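Local coordinates for protein cryptochrome DASH, chloroplastic/mitochondrial (Arabidopsis thaliana, PDB 2J4D) that binds DNA without sequence specificity and, as a blue-light flavoprotein with a folate light antenna, repairs cyclobutane pyrimidine dimers in single-stranded DNA, at residues 267-272 with 307-312; 77-82 with 88-93; 29-34 with 60-65. All coordinates share one frame; numbering follows the deposited sequence.

Contact 1 (267-272 with 307-312); sequences DLLKVY and QRYEKE. With FAD (flavin-adenine dinucleotide), chain C.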
loop_
_atom_site.group_PDB
_atom_site.type_symbol
_atom_site.label_atom_id
_atom_site.label_comp_id
_atom_site.label_asym_id
_atom_site.label_seq_id
_atom_site.Cartn_x
_atom_site.Cartn_y
_atom_site.Cartn_z
ATOM N N ASP A 267 -18.383 -14.110 0.181
ATOM C CA ASP A 267 -17.822 -15.466 0.174
ATOM C C ASP A 267 -16.993 -15.721 -1.092
ATOM O O ASP A 267 -17.082 -16.780 -1.713
ATOM C CB ASP A 267 -18.985 -16.468 0.286
ATOM C CG ASP A 267 -18.543 -17.859 0.721
ATOM O OD1 ASP A 267 -17.531 -17.983 1.444
ATOM O OD2 ASP A 267 -19.236 -18.832 0.354
ATOM N N LEU A 268 -16.171 -14.747 -1.469
ATOM C CA LEU A 268 -15.352 -14.871 -2.667
ATOM C C LEU A 268 -13.961 -15.445 -2.432
ATOM O O LEU A 268 -13.269 -15.805 -3.383
ATOM C CB LEU A 268 -15.218 -13.510 -3.348
ATOM C CG LEU A 268 -16.522 -12.978 -3.940
ATOM C CD1 LEU A 268 -16.324 -11.568 -4.459
ATOM C CD2 LEU A 268 -16.974 -13.908 -5.064
ATOM N N LEU A 269 -13.548 -15.539 -1.174
ATOM C CA LEU A 269 -12.214 -16.049 -0.882
ATOM C C LEU A 269 -11.974 -17.441 -1.440
ATOM O O LEU A 269 -10.875 -17.739 -1.910
ATOM C CB LEU A 269 -11.951 -16.051 0.630
ATOM C CG LEU A 269 -10.564 -16.558 1.051
ATOM C CD1 LEU A 269 -9.485 -15.741 0.348
ATOM C CD2 LEU A 269 -10.415 -16.483 2.571
ATOM N N LYS A 270 -12.999 -18.286 -1.412
ATOM C CA LYS A 270 -12.847 -19.652 -1.906
ATOM C C LYS A 270 -12.622 -19.796 -3.410
ATOM O O LYS A 270 -12.388 -20.909 -3.889
ATOM C CB LYS A 270 -14.048 -20.503 -1.489
ATOM C CG LYS A 270 -15.379 -20.006 -2.014
ATOM C CD LYS A 270 -16.487 -20.963 -1.619
ATOM C CE LYS A 270 -17.856 -20.332 -1.800
ATOM N NZ LYS A 270 -18.065 -19.843 -3.182
ATOM N N VAL A 271 -12.694 -18.698 -4.162
ATOM C CA VAL A 271 -12.458 -18.764 -5.612
ATOM C C VAL A 271 -11.420 -17.738 -6.047
ATOM O O VAL A 271 -11.162 -17.557 -7.244
ATOM C CB VAL A 271 -13.751 -18.524 -6.438
ATOM C CG1 VAL A 271 -14.796 -19.549 -6.059
ATOM C CG2 VAL A 271 -14.269 -17.105 -6.225
ATOM N N TYR A 272 -10.818 -17.088 -5.058
ATOM C CA TYR A 272 -9.800 -16.069 -5.287
ATOM C C TYR A 272 -8.735 -16.458 -6.319
ATOM O O TYR A 272 -8.477 -15.709 -7.258
ATOM C CB TYR A 272 -9.118 -15.710 -3.954
ATOM C CG TYR A 272 -7.848 -14.912 -4.127
ATOM C CD1 TYR A 272 -7.889 -13.587 -4.565
ATOM C CD2 TYR A 272 -6.600 -15.515 -3.965
ATOM C CE1 TYR A 272 -6.724 -12.888 -4.852
ATOM C CE2 TYR A 272 -5.427 -14.828 -4.250
ATOM C CZ TYR A 272 -5.496 -13.517 -4.702
ATOM O OH TYR A 272 -4.345 -12.857 -5.069
ATOM N N GLN A 307 -7.870 -17.958 8.629
ATOM C CA GLN A 307 -7.925 -19.168 9.449
ATOM C C GLN A 307 -9.363 -19.456 9.851
ATOM O O GLN A 307 -9.816 -20.604 9.814
ATOM C CB GLN A 307 -7.101 -19.006 10.728
ATOM C CG GLN A 307 -5.590 -19.038 10.557
ATOM C CD GLN A 307 -4.891 -18.850 11.893
ATOM O OE1 GLN A 307 -5.078 -17.829 12.574
ATOM N NE2 GLN A 307 -4.091 -19.837 12.284
ATOM N N ARG A 308 -10.078 -18.415 10.260
ATOM C CA ARG A 308 -11.461 -18.595 10.667
ATOM C C ARG A 308 -12.308 -19.044 9.479
ATOM O O ARG A 308 -13.183 -19.907 9.617
ATOM C CB ARG A 308 -12.027 -17.306 11.273
ATOM C CG ARG A 308 -13.377 -17.551 11.946
ATOM C CD ARG A 308 -13.811 -16.432 12.885
ATOM N NE ARG A 308 -14.495 -15.352 12.184
ATOM C CZ ARG A 308 -13.903 -14.238 11.783
ATOM N NH1 ARG A 308 -12.611 -14.063 12.022
ATOM N NH2 ARG A 308 -14.600 -13.305 11.144
ATOM N N TYR A 309 -12.035 -18.473 8.310
ATOM C CA TYR A 309 -12.770 -18.838 7.104
ATOM C C TYR A 309 -12.550 -20.313 6.784
ATOM O O TYR A 309 -13.507 -21.047 6.489
ATOM C CB TYR A 309 -12.300 -17.991 5.923
ATOM C CG TYR A 309 -13.082 -18.203 4.639
ATOM C CD1 TYR A 309 -14.163 -17.383 4.313
ATOM C CD2 TYR A 309 -12.717 -19.201 3.733
ATOM C CE1 TYR A 309 -14.856 -17.544 3.111
ATOM C CE2 TYR A 309 -13.400 -19.372 2.535
ATOM C CZ TYR A 309 -14.468 -18.539 2.226
ATOM O OH TYR A 309 -15.130 -18.690 1.024
ATOM N N GLU A 310 -11.294 -20.751 6.850
ATOM C CA GLU A 310 -10.967 -22.139 6.551
ATOM C C GLU A 310 -11.658 -23.098 7.509
ATOM O O GLU A 310 -12.064 -24.189 7.110
ATOM C CB GLU A 310 -9.448 -22.368 6.593
ATOM C CG GLU A 310 -8.683 -21.589 5.528
ATOM C CD GLU A 310 -7.301 -22.144 5.278
ATOM O OE1 GLU A 310 -6.657 -22.605 6.246
ATOM O OE2 GLU A 310 -6.849 -22.105 4.113
ATOM N N LYS A 311 -11.806 -22.688 8.766
ATOM C CA LYS A 311 -12.455 -23.528 9.768
ATOM C C LYS A 311 -13.974 -23.568 9.616
ATOM O O LYS A 311 -14.591 -24.631 9.686
ATOM C CB LYS A 311 -12.115 -23.028 11.175
ATOM C CG LYS A 311 -12.793 -23.805 12.307
ATOM C CD LYS A 311 -12.450 -23.200 13.670
ATOM C CE LYS A 311 -12.995 -24.034 14.828
ATOM N NZ LYS A 311 -14.489 -24.097 14.847
ATOM N N GLU A 312 -14.573 -22.406 9.399
ATOM C CA GLU A 312 -16.018 -22.317 9.285
ATOM C C GLU A 312 -16.612 -22.610 7.914
ATOM O O GLU A 312 -17.727 -23.133 7.818
ATOM C CB GLU A 312 -16.474 -20.937 9.745
ATOM C CG GLU A 312 -16.208 -20.651 11.222
ATOM C CD GLU A 312 -16.581 -19.224 11.609
ATOM O OE1 GLU A 312 -17.163 -18.520 10.758
ATOM O OE2 GLU A 312 -16.300 -18.806 12.755
HETATM P PA FAD C . -4.475 -9.610 -4.470
HETATM O O1A FAD C . -5.793 -9.667 -3.804
HETATM O O2A FAD C . -4.201 -10.477 -5.640
HETATM O O5B FAD C . -3.308 -9.888 -3.398
HETATM C C5B FAD C . -3.553 -9.727 -1.983
HETATM C C4B FAD C . -2.415 -8.886 -1.394
HETATM O O4B FAD C . -1.181 -9.557 -1.645
HETATM C C3B FAD C . -2.255 -7.498 -2.003
HETATM O O3B FAD C . -3.175 -6.558 -1.475
HETATM C C2B FAD C . -0.815 -7.215 -1.699
HETATM O O2B FAD C . -0.574 -6.631 -0.439
HETATM C C1B FAD C . -0.146 -8.589 -1.882
HETATM N N9A FAD C . 0.432 -8.838 -3.219
HETATM C C8A FAD C . -0.144 -9.514 -4.277
HETATM N N7A FAD C . 0.648 -9.568 -5.340
HETATM C C5A FAD C . 1.793 -8.905 -4.957
HETATM C C6A FAD C . 2.997 -8.619 -5.644
HETATM N N6A FAD C . 3.262 -8.999 -6.887
HETATM N N1A FAD C . 3.966 -7.906 -4.957
HETATM C C2A FAD C . 3.734 -7.491 -3.668
HETATM N N3A FAD C . 2.607 -7.730 -2.956
HETATM C C4A FAD C . 1.664 -8.427 -3.647
HETATM N N1 FAD C . 1.543 -3.637 -4.742
HETATM C C2 FAD C . 1.497 -2.724 -3.710
HETATM O O2 FAD C . 1.001 -3.013 -2.636
HETATM N N3 FAD C . 2.038 -1.447 -3.927
HETATM C C4 FAD C . 2.619 -1.040 -5.126
HETATM O O4 FAD C . 3.079 0.109 -5.256
HETATM C C4X FAD C . 2.661 -1.983 -6.181
HETATM N N5 FAD C . 3.225 -1.660 -7.426
HETATM C C5X FAD C . 3.365 -2.629 -8.421
HETATM C C6 FAD C . 4.038 -2.336 -9.615
HETATM C C7 FAD C . 4.197 -3.292 -10.644
HETATM C C7M FAD C . 4.935 -2.912 -11.905
HETATM C C8 FAD C . 3.642 -4.609 -10.448
HETATM C C8M FAD C . 3.762 -5.701 -11.498
HETATM C C9 FAD C . 2.965 -4.915 -9.251
HETATM C C9A FAD C . 2.811 -3.943 -8.218
HETATM N N10 FAD C . 2.127 -4.226 -6.998
HETATM C C10 FAD C . 2.108 -3.277 -5.951
HETATM C "C1'" FAD C . 1.772 -5.639 -6.646
HETATM C "C2'" FAD C . 0.357 -6.117 -7.032
HETATM O "O2'" FAD C . 0.110 -5.829 -8.397
HETATM C "C3'" FAD C . -0.683 -5.416 -6.160
HETATM O "O3'" FAD C . -0.407 -5.637 -4.763
HETATM C "C4'" FAD C . -2.130 -5.889 -6.383
HETATM O "O4'" FAD C . -2.538 -5.627 -7.727
HETATM C "C5'" FAD C . -3.046 -5.155 -5.412
HETATM O "O5'" FAD C . -4.394 -5.597 -5.583
HETATM P P FAD C . -5.107 -6.718 -4.733
HETATM O O1P FAD C . -5.076 -6.229 -3.345
HETATM O O2P FAD C . -6.470 -6.946 -5.285
HETATM O O3P FAD C . -4.334 -8.084 -4.975
#

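Contact 2 (77-82 with 88-93); sequences RLFHTT and PKTGAL. With MHF (5,10-methenyl-6,7,8-trihydrofolic acid), chain D.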
loop_
_atom_site.group_PDB
_atom_site.type_symbol
_atom_site.label_atom_id
_atom_site.label_comp_id
_atom_site.label_asym_id
_atom_site.label_seq_id
_atom_site.Cartn_x
_atom_site.Cartn_y
_atom_site.Cartn_z
ATOM N N ARG A 77 7.430 17.136 2.561
ATOM C CA ARG A 77 8.161 16.426 1.520
ATOM C C ARG A 77 7.276 15.404 0.796
ATOM O O ARG A 77 7.556 15.033 -0.336
ATOM C CB ARG A 77 9.390 15.740 2.125
ATOM C CG ARG A 77 10.452 16.733 2.590
ATOM C CD ARG A 77 11.476 16.105 3.531
ATOM N NE ARG A 77 10.854 15.684 4.784
ATOM C CZ ARG A 77 11.483 15.629 5.952
ATOM N NH1 ARG A 77 12.764 15.967 6.037
ATOM N NH2 ARG A 77 10.825 15.250 7.038
ATOM N N LEU A 78 6.201 14.969 1.449
ATOM C CA LEU A 78 5.288 13.994 0.859
ATOM C C LEU A 78 4.519 14.606 -0.317
ATOM O O LEU A 78 3.961 13.894 -1.156
ATOM C CB LEU A 78 4.304 13.505 1.924
ATOM C CG LEU A 78 3.427 12.303 1.581
ATOM C CD1 LEU A 78 4.309 11.085 1.352
ATOM C CD2 LEU A 78 2.446 12.041 2.719
ATOM N N PHE A 79 4.505 15.932 -0.380
ATOM C CA PHE A 79 3.799 16.611 -1.448
ATOM C C PHE A 79 4.682 17.470 -2.323
ATOM O O PHE A 79 4.251 18.509 -2.825
ATOM C CB PHE A 79 2.652 17.424 -0.863
ATOM C CG PHE A 79 1.609 16.569 -0.229
ATOM C CD1 PHE A 79 0.643 15.948 -1.009
ATOM C CD2 PHE A 79 1.647 16.305 1.136
ATOM C CE1 PHE A 79 -0.271 15.066 -0.439
ATOM C CE2 PHE A 79 0.737 15.423 1.717
ATOM C CZ PHE A 79 -0.220 14.804 0.927
ATOM N N HIS A 80 5.928 17.038 -2.486
ATOM C CA HIS A 80 6.852 17.728 -3.369
ATOM C C HIS A 80 6.848 16.905 -4.650
ATOM O O HIS A 80 5.775 16.634 -5.174
ATOM C CB HIS A 80 8.242 17.819 -2.735
ATOM C CG HIS A 80 8.332 18.859 -1.661
ATOM N ND1 HIS A 80 9.387 18.936 -0.779
ATOM C CD2 HIS A 80 7.492 19.873 -1.336
ATOM C CE1 HIS A 80 9.192 19.951 0.046
ATOM N NE2 HIS A 80 8.051 20.536 -0.272
ATOM N N THR A 81 8.005 16.473 -5.149
ATOM C CA THR A 81 8.010 15.702 -6.399
ATOM C C THR A 81 8.818 14.413 -6.357
ATOM O O THR A 81 9.629 14.205 -5.451
ATOM C CB THR A 81 8.547 16.555 -7.558
ATOM O OG1 THR A 81 9.847 17.046 -7.215
ATOM C CG2 THR A 81 7.617 17.735 -7.828
ATOM N N THR A 82 8.605 13.546 -7.344
ATOM C CA THR A 82 9.341 12.290 -7.392
ATOM C C THR A 82 10.821 12.551 -7.655
ATOM O O THR A 82 11.199 13.574 -8.224
ATOM C CB THR A 82 8.749 11.316 -8.433
ATOM O OG1 THR A 82 8.744 11.922 -9.730
ATOM C CG2 THR A 82 7.319 10.943 -8.039
ATOM N N PRO A 88 4.369 14.552 -9.371
ATOM C CA PRO A 88 3.948 14.856 -7.992
ATOM C C PRO A 88 4.333 13.690 -7.062
ATOM O O PRO A 88 4.135 12.528 -7.419
ATOM C CB PRO A 88 2.437 15.006 -8.114
ATOM C CG PRO A 88 2.255 15.480 -9.541
ATOM C CD PRO A 88 3.232 14.633 -10.305
ATOM N N LYS A 89 4.880 13.992 -5.883
ATOM C CA LYS A 89 5.288 12.938 -4.953
ATOM C C LYS A 89 4.065 12.119 -4.535
ATOM O O LYS A 89 4.122 10.889 -4.450
ATOM C CB LYS A 89 5.987 13.550 -3.733
ATOM C CG LYS A 89 6.504 12.535 -2.711
ATOM C CD LYS A 89 7.584 11.609 -3.289
ATOM C CE LYS A 89 8.236 10.781 -2.169
ATOM N NZ LYS A 89 9.220 9.768 -2.676
ATOM N N THR A 90 2.962 12.815 -4.281
ATOM C CA THR A 90 1.707 12.177 -3.920
ATOM C C THR A 90 0.591 12.757 -4.799
ATOM O O THR A 90 0.250 13.940 -4.699
ATOM C CB THR A 90 1.339 12.404 -2.441
ATOM O OG1 THR A 90 2.311 11.770 -1.600
ATOM C CG2 THR A 90 -0.034 11.811 -2.141
ATOM N N GLY A 91 0.042 11.918 -5.668
ATOM C CA GLY A 91 -1.031 12.357 -6.542
ATOM C C GLY A 91 -2.305 12.630 -5.761
ATOM O O GLY A 91 -2.459 12.194 -4.613
ATOM N N ALA A 92 -3.226 13.337 -6.402
ATOM C CA ALA A 92 -4.495 13.722 -5.793
ATOM C C ALA A 92 -5.329 12.568 -5.244
ATOM O O ALA A 92 -5.888 12.675 -4.150
ATOM C CB ALA A 92 -5.322 14.528 -6.798
ATOM N N LEU A 93 -5.424 11.468 -5.986
ATOM C CA LEU A 93 -6.236 10.356 -5.505
ATOM C C LEU A 93 -5.674 9.712 -4.238
ATOM O O LEU A 93 -6.432 9.430 -3.313
ATOM C CB LEU A 93 -6.440 9.308 -6.605
ATOM C CG LEU A 93 -7.228 9.786 -7.839
ATOM C CD1 LEU A 93 -7.310 8.661 -8.844
ATOM C CD2 LEU A 93 -8.624 10.239 -7.446
HETATM N N1 MHF D . 9.600 6.315 -1.930
HETATM C C2 MHF D . 9.704 6.035 -0.587
HETATM N NA2 MHF D . 8.566 5.822 0.135
HETATM N N3 MHF D . 10.898 5.971 0.026
HETATM C C4 MHF D . 12.060 6.204 -0.657
HETATM O O4 MHF D . 13.150 6.151 -0.074
HETATM C C4A MHF D . 11.993 6.517 -2.047
HETATM N N5 MHF D . 13.127 6.819 -2.844
HETATM C C6 MHF D . 13.001 7.479 -4.189
HETATM C C7 MHF D . 11.869 6.737 -4.936
HETATM N N8 MHF D . 10.660 6.845 -4.055
HETATM C C8A MHF D . 10.736 6.559 -2.684
HETATM C C9 MHF D . 14.408 7.399 -4.845
HETATM N N10 MHF D . 15.168 6.565 -3.883
HETATM C C11 MHF D . 14.565 6.804 -2.564
HETATM C C12 MHF D . 19.422 7.183 -3.820
HETATM C C13 MHF D . 18.724 6.925 -5.038
HETATM C C14 MHF D . 17.341 6.752 -5.046
HETATM C C15 MHF D . 16.593 6.833 -3.842
HETATM C C16 MHF D . 17.298 7.119 -2.606
HETATM C C17 MHF D . 18.697 7.294 -2.600
HETATM C C MHF D . 20.905 7.306 -3.851
HETATM O O MHF D . 21.489 7.180 -4.921
HETATM N N MHF D . 21.614 7.533 -2.722
HETATM C CA MHF D . 23.073 7.620 -2.781
HETATM C CB MHF D . 23.604 8.512 -1.660
HETATM C CG MHF D . 23.090 9.929 -1.703
HETATM C CD MHF D . 23.420 10.617 -3.009
HETATM O OE1 MHF D . 24.613 10.908 -3.237
HETATM O OE2 MHF D . 22.489 10.850 -3.814
HETATM C CT MHF D . 23.689 6.223 -2.650
HETATM O O1 MHF D . 22.965 5.290 -2.243
HETATM O O2 MHF D . 24.891 6.071 -2.949
#

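Contact 3 (29-34 with 60-65); sequences PSSSSV and KAWSSS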
loop_
_atom_site.group_PDB
_atom_site.type_symbol
_atom_site.label_atom_id
_atom_site.label_comp_id
_atom_site.label_asym_id
_atom_site.label_seq_id
_atom_site.Cartn_x
_atom_site.Cartn_y
_atom_site.Cartn_z
ATOM N N PRO A 29 -8.970 -8.992 26.250
ATOM C CA PRO A 29 -9.889 -9.420 27.313
ATOM C C PRO A 29 -9.783 -8.595 28.589
ATOM O O PRO A 29 -10.793 -8.179 29.165
ATOM C CB PRO A 29 -9.497 -10.879 27.542
ATOM C CG PRO A 29 -9.004 -11.308 26.193
ATOM C CD PRO A 29 -8.162 -10.128 25.779
ATOM N N SER A 30 -8.554 -8.365 29.034
ATOM C CA SER A 30 -8.333 -7.590 30.241
ATOM C C SER A 30 -6.952 -6.957 30.264
ATOM O O SER A 30 -6.000 -7.486 29.693
ATOM C CB SER A 30 -8.497 -8.473 31.481
ATOM O OG SER A 30 -8.147 -7.763 32.657
ATOM N N SER A 31 -6.877 -5.805 30.920
ATOM C CA SER A 31 -5.632 -5.074 31.064
ATOM C C SER A 31 -5.101 -5.370 32.460
ATOM O O SER A 31 -4.145 -4.735 32.902
ATOM C CB SER A 31 -5.860 -3.563 30.968
ATOM O OG SER A 31 -6.982 -3.233 30.180
ATOM N N SER A 32 -5.726 -6.321 33.153
ATOM C CA SER A 32 -5.308 -6.659 34.518
ATOM C C SER A 32 -3.789 -6.579 34.730
ATOM O O SER A 32 -3.307 -5.706 35.448
ATOM C CB SER A 32 -5.802 -8.067 34.904
ATOM O OG SER A 32 -4.959 -9.084 34.397
ATOM N N SER A 33 -3.053 -7.463 34.058
ATOM C CA SER A 33 -1.598 -7.560 34.196
ATOM C C SER A 33 -0.720 -6.378 33.769
ATOM O O SER A 33 0.507 -6.447 33.889
ATOM C CB SER A 33 -1.094 -8.822 33.478
ATOM O OG SER A 33 -0.331 -8.484 32.331
ATOM N N VAL A 34 -1.294 -5.305 33.243
ATOM C CA VAL A 34 -0.436 -4.185 32.869
ATOM C C VAL A 34 -0.664 -2.991 33.776
ATOM O O VAL A 34 -1.778 -2.472 33.892
ATOM C CB VAL A 34 -0.604 -3.787 31.384
ATOM C CG1 VAL A 34 -2.023 -3.980 30.969
ATOM C CG2 VAL A 34 -0.132 -2.346 31.162
ATOM N N LYS A 60 2.789 -1.096 22.686
ATOM C CA LYS A 60 3.989 -0.841 23.485
ATOM C C LYS A 60 3.961 0.540 24.130
ATOM O O LYS A 60 4.451 0.729 25.253
ATOM C CB LYS A 60 5.241 -1.006 22.618
ATOM C CG LYS A 60 6.568 -0.805 23.352
ATOM C CD LYS A 60 6.691 -1.671 24.605
ATOM C CE LYS A 60 8.132 -1.725 25.119
ATOM N NZ LYS A 60 8.834 -2.982 24.709
ATOM N N ALA A 61 3.385 1.503 23.422
ATOM C CA ALA A 61 3.275 2.866 23.934
ATOM C C ALA A 61 2.351 2.871 25.153
ATOM O O ALA A 61 2.659 3.460 26.194
ATOM C CB ALA A 61 2.714 3.775 22.859
ATOM N N TRP A 62 1.216 2.200 25.013
ATOM C CA TRP A 62 0.231 2.113 26.078
ATOM C C TRP A 62 0.753 1.386 27.311
ATOM O O TRP A 62 0.561 1.844 28.435
ATOM C CB TRP A 62 -1.016 1.398 25.559
ATOM C CG TRP A 62 -2.025 1.074 26.615
ATOM C CD1 TRP A 62 -2.894 1.938 27.221
ATOM C CD2 TRP A 62 -2.282 -0.214 27.178
ATOM N NE1 TRP A 62 -3.682 1.262 28.124
ATOM C CE2 TRP A 62 -3.325 -0.060 28.119
ATOM C CE3 TRP A 62 -1.731 -1.488 26.979
ATOM C CZ2 TRP A 62 -3.830 -1.133 28.860
ATOM C CZ3 TRP A 62 -2.235 -2.557 27.718
ATOM C CH2 TRP A 62 -3.273 -2.369 28.646
ATOM N N SER A 63 1.425 0.263 27.101
ATOM C CA SER A 63 1.920 -0.529 28.217
ATOM C C SER A 63 3.160 0.033 28.903
ATOM O O SER A 63 3.539 -0.435 29.973
ATOM C CB SER A 63 2.193 -1.968 27.762
ATOM O OG SER A 63 3.189 -2.002 26.761
ATOM N N SER A 64 3.781 1.044 28.309
ATOM C CA SER A 64 4.973 1.619 28.913
ATOM C C SER A 64 4.786 3.076 29.333
ATOM O O SER A 64 5.761 3.805 29.521
ATOM C CB SER A 64 6.144 1.509 27.939
ATOM O OG SER A 64 5.928 2.320 26.803
ATOM N N SER A 65 3.536 3.493 29.491
ATOM C CA SER A 65 3.225 4.866 29.874
ATOM C C SER A 65 1.933 4.918 30.681
ATOM O O SER A 65 1.267 3.898 30.862
ATOM C CB SER A 65 3.023 5.718 28.626
ATOM O OG SER A 65 1.810 5.348 27.983
#

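Contact 1 (267-272 with 307-312)
Y309, reaching out from helix 299-312, presents its ring face to L269 and its hydroxyl to D267 and the backbone of K270. With CG anti to the backbone N (chi1 -175°), the tyrosine ring runs straight off its helix into the loop at 267-272. L269 lies over one face of it in a CH-pi contact: L269 CD2 stands 4.0 Å from the Y309 ring centroid, offset toward Y309 CD2, while L269 CB follows the ring farther out and comes within 3.9 Å of Y309 CZ. The two side chains therefore lie alongside each other, running in opposite directions. At the polar end, Y309 OH donates a short bond of 2.5 Å to D267 OD1, reaching that oxygen from above the carboxylate plane, about 45° out of it. The same D267 OD1 forms a salt bridge with R313, so one oxygen ties the loop both to helix 299-312 and to the residue just after it. A weak bond from K270 N to Y309 OH, 3.3 Å long, adds a second link to the hydroxyl, and W264 of helix 252-265 meets the Y309 ring edge-to-face. The loop thus anchored leads into Y272, whose OH gives a very short 2.5 Å hydrogen bond to FAD O2A. A tyrosine hydroxyl bonded to the cofactor's diphosphate belongs to the helical FAD-binding site of class-1 photolyases and cryptochromes.

Contact 2 (77-82 with 88-93)
The ring of F79 meets T90 obliquely, neither squarely over a face nor squarely at an edge: its CE1 atom lies 3.7 Å from the methyl T90 CG2. The imidazole of H80 has one face occupied by its own segment, R77 CA sitting over the rim of that ring. The third flat group, the pterin of the methenyl-folate, has the ammonium of K89 above its plane, over the N1-C8A-N8 side, with NZ 3.5 Å from MHF N8.

T90 supplies a side-chain fastening between the segments. Its OG1 donates to L78 O at 2.7 Å, tilted out of the carbonyl plane. With OG1 anti to the carbonyl carbon (chi1 -65°), CG2 stands anti to the backbone N and faces F79, so one threonine serves both a carbonyl and a ring. L78 CG packs against the same hydroxyl oxygen.

One residue earlier, K89 N donates to H80 O at 2.9 Å, and T81 and P88 form a single beta bridge. The aliphatic part of K89 lies over the backbone of residues 77-81, its CG 3.3 Å from L78 O. A bend at chi2 (63°) turns the chain away from this surface to the folate, where NZ forms salt bridges with E417 and E148; these two carboxylates probably keep the lysine charged beside the pterin. T82 CG2 touches P88 O at 3.6 Å, and that carbonyl oxygen accepts a bond from T418.

Past T90, G91 occupies the N-cap position of helix 92-111. The loop, pinned by these bonds, links strand 67-74 to this helix and contributes K89 to the folate antenna pocket of the cryptochrome.

Contact 3 (29-34 with 60-65)
Just after W62 and S63, which meet V34 across this contact, the hydroxyl S65 OG is gripped from several sides: it donates to A61 O at 2.7 Å, and R36 NH2 is bonded to it as well. This is the C-terminal end of helix 56-63, the connection of a beta-alpha-beta crossover between strands 41-46 and 67-74 in the alpha/beta domain of photolyases. S64 OG similarly turns back to K60 O, also at 2.7 Å, so two consecutive serines occupy carbonyls of the helix's last turn.

The segment 29-34 arrives as a loop shaped by its own bonds. S30 OG accepts from S32 N in an ST turn, and a type I turn from S31 to V34 is closed by V34 N bonding to S31 O at 2.9 Å. The turn brings S31 and V34 to the same indole. S31 comes at the edge, in the ring plane, its CB 3.7 Å from W62 CH2. V34 comes over a face, its CG2 4.0 Å from W62 CH2; the position of its other methyl is doubtful in detail. The indole reaches them because W62 CG is anti to the backbone N (chi1 172°), which carries the six-membered ring out from the helix. P214 and L217 pack on the indole too, making it a shared surface for two loops. With an alanine in place of W62 that surface is gone, and the turn, already poorly ordered at S32 and S33, would probably lose its hold and be free to shift.

Beside the indole, V34 CG2 also rests 4.0 Å from S63 CA.

Along the chain contact 3 closes first, then contact 2, then contact 1. Segment 60-65 of contact 3 and both segments of contact 2 belong to the alpha/beta domain: helix 56-63, on which loop 29-34 packs, joins strands 41-46 and 67-74 of its parallel sheet, and the loop of contact 2 leads from strand 67-74 into helix 92-111. Contacts 2 and 3 are centred about 38 Å apart. Contact 1, among helices near the flavin, is centred about 33 Å from contact 3 and about 37 Å from contact 2, contacts 1 and 2 lying on opposite sides of the chain's centre. Contacts 2 and 1 serve folate and FAD respectively, whereas contact 3 is packing away from both.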